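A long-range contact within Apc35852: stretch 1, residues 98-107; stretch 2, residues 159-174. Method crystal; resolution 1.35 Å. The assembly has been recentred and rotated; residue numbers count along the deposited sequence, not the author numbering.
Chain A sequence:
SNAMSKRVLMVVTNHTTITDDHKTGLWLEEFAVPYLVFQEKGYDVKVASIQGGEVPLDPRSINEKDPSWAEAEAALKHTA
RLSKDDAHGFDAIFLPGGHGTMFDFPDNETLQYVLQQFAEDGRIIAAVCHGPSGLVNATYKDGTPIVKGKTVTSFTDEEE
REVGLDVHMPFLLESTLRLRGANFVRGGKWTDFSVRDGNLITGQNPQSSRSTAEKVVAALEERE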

# COMPACT_ATOMS: atom_id res chain seq x y z
N GLY A 98 -7.46 0.69 0.61
CA GLY A 98 -8.65 1.41 1.00
C GLY A 98 -8.74 2.66 0.13
O GLY A 98 -7.74 3.29 -0.15
N HIS A 99 -9.97 3.12 -0.13
CA HIS A 99 -10.14 4.35 -0.91
C HIS A 99 -9.59 5.58 -0.23
O HIS A 99 -9.29 6.51 -0.94
CB HIS A 99 -11.62 4.58 -1.29
CG HIS A 99 -12.11 3.78 -2.46
ND1 HIS A 99 -12.91 2.68 -2.29
CD2 HIS A 99 -11.98 3.96 -3.79
CE1 HIS A 99 -13.21 2.18 -3.49
NE2 HIS A 99 -12.68 2.95 -4.42
N GLY A 100 -9.42 5.56 1.10
CA GLY A 100 -8.82 6.70 1.80
C GLY A 100 -7.50 7.08 1.20
O GLY A 100 -7.18 8.26 1.11
N THR A 101 -6.70 6.10 0.77
CA THR A 101 -5.40 6.39 0.23
C THR A 101 -5.42 7.32 -0.98
O THR A 101 -4.47 8.05 -1.21
CB THR A 101 -4.62 5.10 -0.17
OG1 THR A 101 -5.36 4.41 -1.22
CG2 THR A 101 -4.42 4.18 0.97
N MET A 102 -6.47 7.25 -1.80
CA MET A 102 -6.56 8.06 -2.99
C MET A 102 -6.58 9.52 -2.64
O MET A 102 -6.29 10.37 -3.52
CB MET A 102 -7.83 7.70 -3.78
CG MET A 102 -7.79 6.24 -4.33
SD MET A 102 -6.63 6.12 -5.72
CE MET A 102 -7.55 6.93 -7.06
N PHE A 103 -6.96 9.86 -1.43
CA PHE A 103 -7.05 11.25 -0.97
C PHE A 103 -5.91 11.75 -0.10
O PHE A 103 -5.73 12.97 0.03
CB PHE A 103 -8.33 11.43 -0.18
CG PHE A 103 -9.56 11.12 -0.97
CD1 PHE A 103 -10.17 12.10 -1.72
CD2 PHE A 103 -10.06 9.84 -1.00
CE1 PHE A 103 -11.27 11.83 -2.48
CE2 PHE A 103 -11.16 9.56 -1.73
CZ PHE A 103 -11.76 10.54 -2.52
N ASP A 104 -5.18 10.88 0.58
CA ASP A 104 -4.07 11.35 1.43
C ASP A 104 -2.70 10.74 1.06
O ASP A 104 -1.73 11.18 1.67
CB ASP A 104 -4.34 11.21 2.95
CG ASP A 104 -4.50 9.80 3.47
OD1 ASP A 104 -4.54 8.84 2.68
OD2 ASP A 104 -4.52 9.66 4.75
N PHE A 105 -2.60 9.82 0.11
CA PHE A 105 -1.28 9.35 -0.32
C PHE A 105 -0.66 10.09 -1.52
O PHE A 105 0.52 10.39 -1.44
CB PHE A 105 -1.30 7.84 -0.71
CG PHE A 105 -1.25 6.86 0.44
CD1 PHE A 105 -1.38 7.22 1.76
CD2 PHE A 105 -0.99 5.52 0.16
CE1 PHE A 105 -1.27 6.30 2.78
CE2 PHE A 105 -0.90 4.61 1.17
CZ PHE A 105 -1.02 4.97 2.46
N PRO A 106 -1.36 10.32 -2.64
CA PRO A 106 -0.65 10.73 -3.83
C PRO A 106 0.10 12.03 -3.74
O PRO A 106 1.11 12.20 -4.45
CB PRO A 106 -1.73 10.75 -4.90
CG PRO A 106 -2.98 10.92 -4.20
CD PRO A 106 -2.82 10.18 -2.89
N ASP A 107 -0.42 13.00 -2.98
CA ASP A 107 0.16 14.32 -2.90
C ASP A 107 0.86 14.58 -1.57
O ASP A 107 1.25 15.69 -1.28
CB ASP A 107 -0.93 15.36 -3.13
CG ASP A 107 -1.51 15.26 -4.52
OD1 ASP A 107 -0.75 15.11 -5.50
OD2 ASP A 107 -2.74 15.37 -4.70
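Stretch 2 159-174: EEREVGLDVHMPFLLE

Stretch 2 approaches the short helical turn of stretch 1 that holds Met 102 and Phe 103, mostly as loop. Its helix ends at Val 163, and Gly 164 leaves it with positive phi. A short 3-10 segment ends at His 168, and a new helix begins at Leu 173 with Leu 172 as N-cap. The partners shift broadly forward along stretch 2: His 99 meets residues from Glu 160 to Met 169, Met 102 meets Met 169 to Leu 173, and Pro 106 meets Phe 171. The backbones come nearest at Met 102 CA and Met 169 CA, 7.2 Å apart.

His 99 makes the one hydrogen bond across the stretches. His 99 NE2 donates to Glu 160 OE2 at 2.5 Å, short and nearly straight. Leu 165 CD1 covers one face of the ring, 3.5 Å from His 99 CE1. Met 169 SD lies at the ring edge, 3.7 Å from His 99 CD2.

Met 102 is the most covered residue of the contact, its CA-to-CB bond pointing toward stretch 2. Met 102 CG is 3.8 Å from Met 169 SD. Three m rotamers bring Met 102 CE over the face of the Phe 171 ring, 3.7 Å from Phe 171 CE1, an apolar CH-pi contact. Met 102 CE also lies 3.1 Å from Phe 171 O.

Phe 103 CZ packs 3.9 Å from Met 169 CE. Last, Pro 106 CG meets the Phe 171 ring edge, 3.8 Å from Phe 171 CE2.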

# COMPACT_ATOMS: atom_id res chain seq x y z
N GLU A 159 -12.86 -2.56 -11.71
CA GLU A 159 -13.27 -2.76 -10.33
C GLU A 159 -13.80 -1.45 -9.74
O GLU A 159 -14.82 -1.46 -9.08
CB GLU A 159 -12.12 -3.29 -9.48
CG GLU A 159 -11.87 -4.79 -9.67
CD GLU A 159 -10.48 -5.27 -9.25
OE1 GLU A 159 -9.48 -4.57 -9.55
OE2 GLU A 159 -10.37 -6.38 -8.70
N GLU A 160 -13.20 -0.33 -10.11
CA GLU A 160 -13.63 0.99 -9.61
C GLU A 160 -15.00 1.38 -10.16
O GLU A 160 -15.82 1.99 -9.46
CB GLU A 160 -12.60 2.07 -9.98
CG GLU A 160 -12.69 3.36 -9.18
CD GLU A 160 -12.23 3.17 -7.75
OE1 GLU A 160 -11.02 3.34 -7.50
OE2 GLU A 160 -13.05 2.79 -6.90
N ARG A 161 -15.24 1.11 -11.43
CA ARG A 161 -16.55 1.37 -12.03
C ARG A 161 -17.61 0.47 -11.41
O ARG A 161 -18.72 0.90 -11.21
CB ARG A 161 -16.52 1.15 -13.54
CG ARG A 161 -15.74 2.20 -14.33
CD ARG A 161 -15.94 2.09 -15.82
NE ARG A 161 -15.74 0.72 -16.27
CZ ARG A 161 -14.61 0.21 -16.74
NH1 ARG A 161 -13.51 0.95 -16.89
NH2 ARG A 161 -14.58 -1.08 -17.09
N GLU A 162 -17.26 -0.79 -11.13
CA GLU A 162 -18.22 -1.71 -10.53
C GLU A 162 -18.67 -1.24 -9.17
O GLU A 162 -19.86 -1.24 -8.87
CB GLU A 162 -17.68 -3.14 -10.45
CG GLU A 162 -18.55 -4.02 -9.55
CD GLU A 162 -18.53 -5.49 -9.90
OE1 GLU A 162 -18.45 -6.32 -8.96
OE2 GLU A 162 -18.60 -5.83 -11.10
N VAL A 163 -17.73 -0.78 -8.35
CA VAL A 163 -18.09 -0.33 -7.00
C VAL A 163 -18.87 0.99 -7.06
O VAL A 163 -19.59 1.32 -6.13
CB VAL A 163 -16.86 -0.26 -6.00
CG1 VAL A 163 -16.13 -1.59 -5.96
CG2 VAL A 163 -15.91 0.86 -6.35
N GLY A 164 -18.72 1.74 -8.16
CA GLY A 164 -19.45 2.98 -8.36
C GLY A 164 -18.75 4.28 -7.91
O GLY A 164 -19.36 5.36 -8.02
N LEU A 165 -17.48 4.19 -7.50
CA LEU A 165 -16.80 5.35 -6.89
C LEU A 165 -15.81 6.01 -7.83
O LEU A 165 -15.20 7.02 -7.45
CB LEU A 165 -16.06 4.91 -5.64
CG LEU A 165 -16.99 4.62 -4.47
CD1 LEU A 165 -16.22 4.05 -3.29
CD2 LEU A 165 -17.80 5.85 -4.05
N ASP A 166 -15.63 5.46 -9.02
CA ASP A 166 -14.86 6.15 -10.06
C ASP A 166 -15.19 7.64 -10.21
O ASP A 166 -14.26 8.45 -10.33
CB ASP A 166 -14.99 5.45 -11.44
CG ASP A 166 -16.39 5.48 -12.00
OD1 ASP A 166 -17.36 5.21 -11.27
OD2 ASP A 166 -16.60 5.77 -13.21
N VAL A 167 -16.48 8.01 -10.25
CA VAL A 167 -16.88 9.40 -10.40
C VAL A 167 -16.45 10.29 -9.24
O VAL A 167 -16.35 11.50 -9.46
CB VAL A 167 -18.38 9.52 -10.66
CG1 VAL A 167 -18.76 8.81 -11.93
CG2 VAL A 167 -19.21 9.03 -9.47
N HIS A 168 -16.18 9.72 -8.06
CA HIS A 168 -15.73 10.51 -6.91
C HIS A 168 -14.23 10.43 -6.65
O HIS A 168 -13.75 10.90 -5.61
CB HIS A 168 -16.47 10.10 -5.65
CG HIS A 168 -17.89 10.51 -5.59
ND1 HIS A 168 -18.28 11.84 -5.64
CD2 HIS A 168 -19.04 9.79 -5.64
CE1 HIS A 168 -19.60 11.91 -5.59
NE2 HIS A 168 -20.08 10.67 -5.63
N MET A 169 -13.47 9.76 -7.50
CA MET A 169 -12.03 9.73 -7.37
C MET A 169 -11.43 10.93 -8.07
O MET A 169 -11.90 11.36 -9.12
CB MET A 169 -11.48 8.47 -8.02
CG MET A 169 -11.83 7.22 -7.28
SD MET A 169 -11.30 7.10 -5.55
CE MET A 169 -12.85 7.59 -4.76
N PRO A 170 -10.37 11.48 -7.46
CA PRO A 170 -9.64 12.60 -8.01
C PRO A 170 -8.93 12.25 -9.31
O PRO A 170 -8.64 13.16 -10.11
CB PRO A 170 -8.65 12.94 -6.90
CG PRO A 170 -8.52 11.81 -6.18
CD PRO A 170 -9.86 11.12 -6.13
N PHE A 171 -8.66 10.96 -9.47
CA PHE A 171 -8.10 10.38 -10.70
C PHE A 171 -8.34 8.89 -10.63
O PHE A 171 -8.65 8.35 -9.57
CB PHE A 171 -6.59 10.64 -10.79
CG PHE A 171 -5.82 10.08 -9.61
CD1 PHE A 171 -5.23 8.83 -9.67
CD2 PHE A 171 -5.68 10.84 -8.46
CE1 PHE A 171 -4.54 8.34 -8.57
CE2 PHE A 171 -5.00 10.36 -7.37
CZ PHE A 171 -4.41 9.11 -7.43
N LEU A 172 -8.21 8.18 -11.74
CA LEU A 172 -8.33 6.73 -11.72
C LEU A 172 -6.92 6.13 -11.61
O LEU A 172 -6.02 6.50 -12.34
CB LEU A 172 -9.06 6.17 -12.95
CG LEU A 172 -10.56 6.45 -13.01
CD1 LEU A 172 -11.20 5.72 -14.16
CD2 LEU A 172 -11.23 6.11 -11.69
N LEU A 173 -6.75 5.22 -10.67
CA LEU A 173 -5.42 4.72 -10.33
C LEU A 173 -4.72 3.92 -11.44
O LEU A 173 -3.61 4.26 -11.82
CB LEU A 173 -5.54 3.89 -9.07
CG LEU A 173 -4.25 3.27 -8.54
CD1 LEU A 173 -3.22 4.32 -8.39
CD2 LEU A 173 -4.47 2.60 -7.21
N GLU A 174 -5.40 2.94 -12.00
CA GLU A 174 -4.80 2.15 -13.10
C GLU A 174 -4.43 3.07 -14.28
O GLU A 174 -3.32 3.05 -14.84
CB GLU A 174 -5.78 1.05 -13.58
CG GLU A 174 -5.45 0.45 -14.95
CD GLU A 174 -6.47 -0.58 -15.45
OE1 GLU A 174 -7.50 -0.90 -14.79
OE2 GLU A 174 -6.25 -1.10 -16.59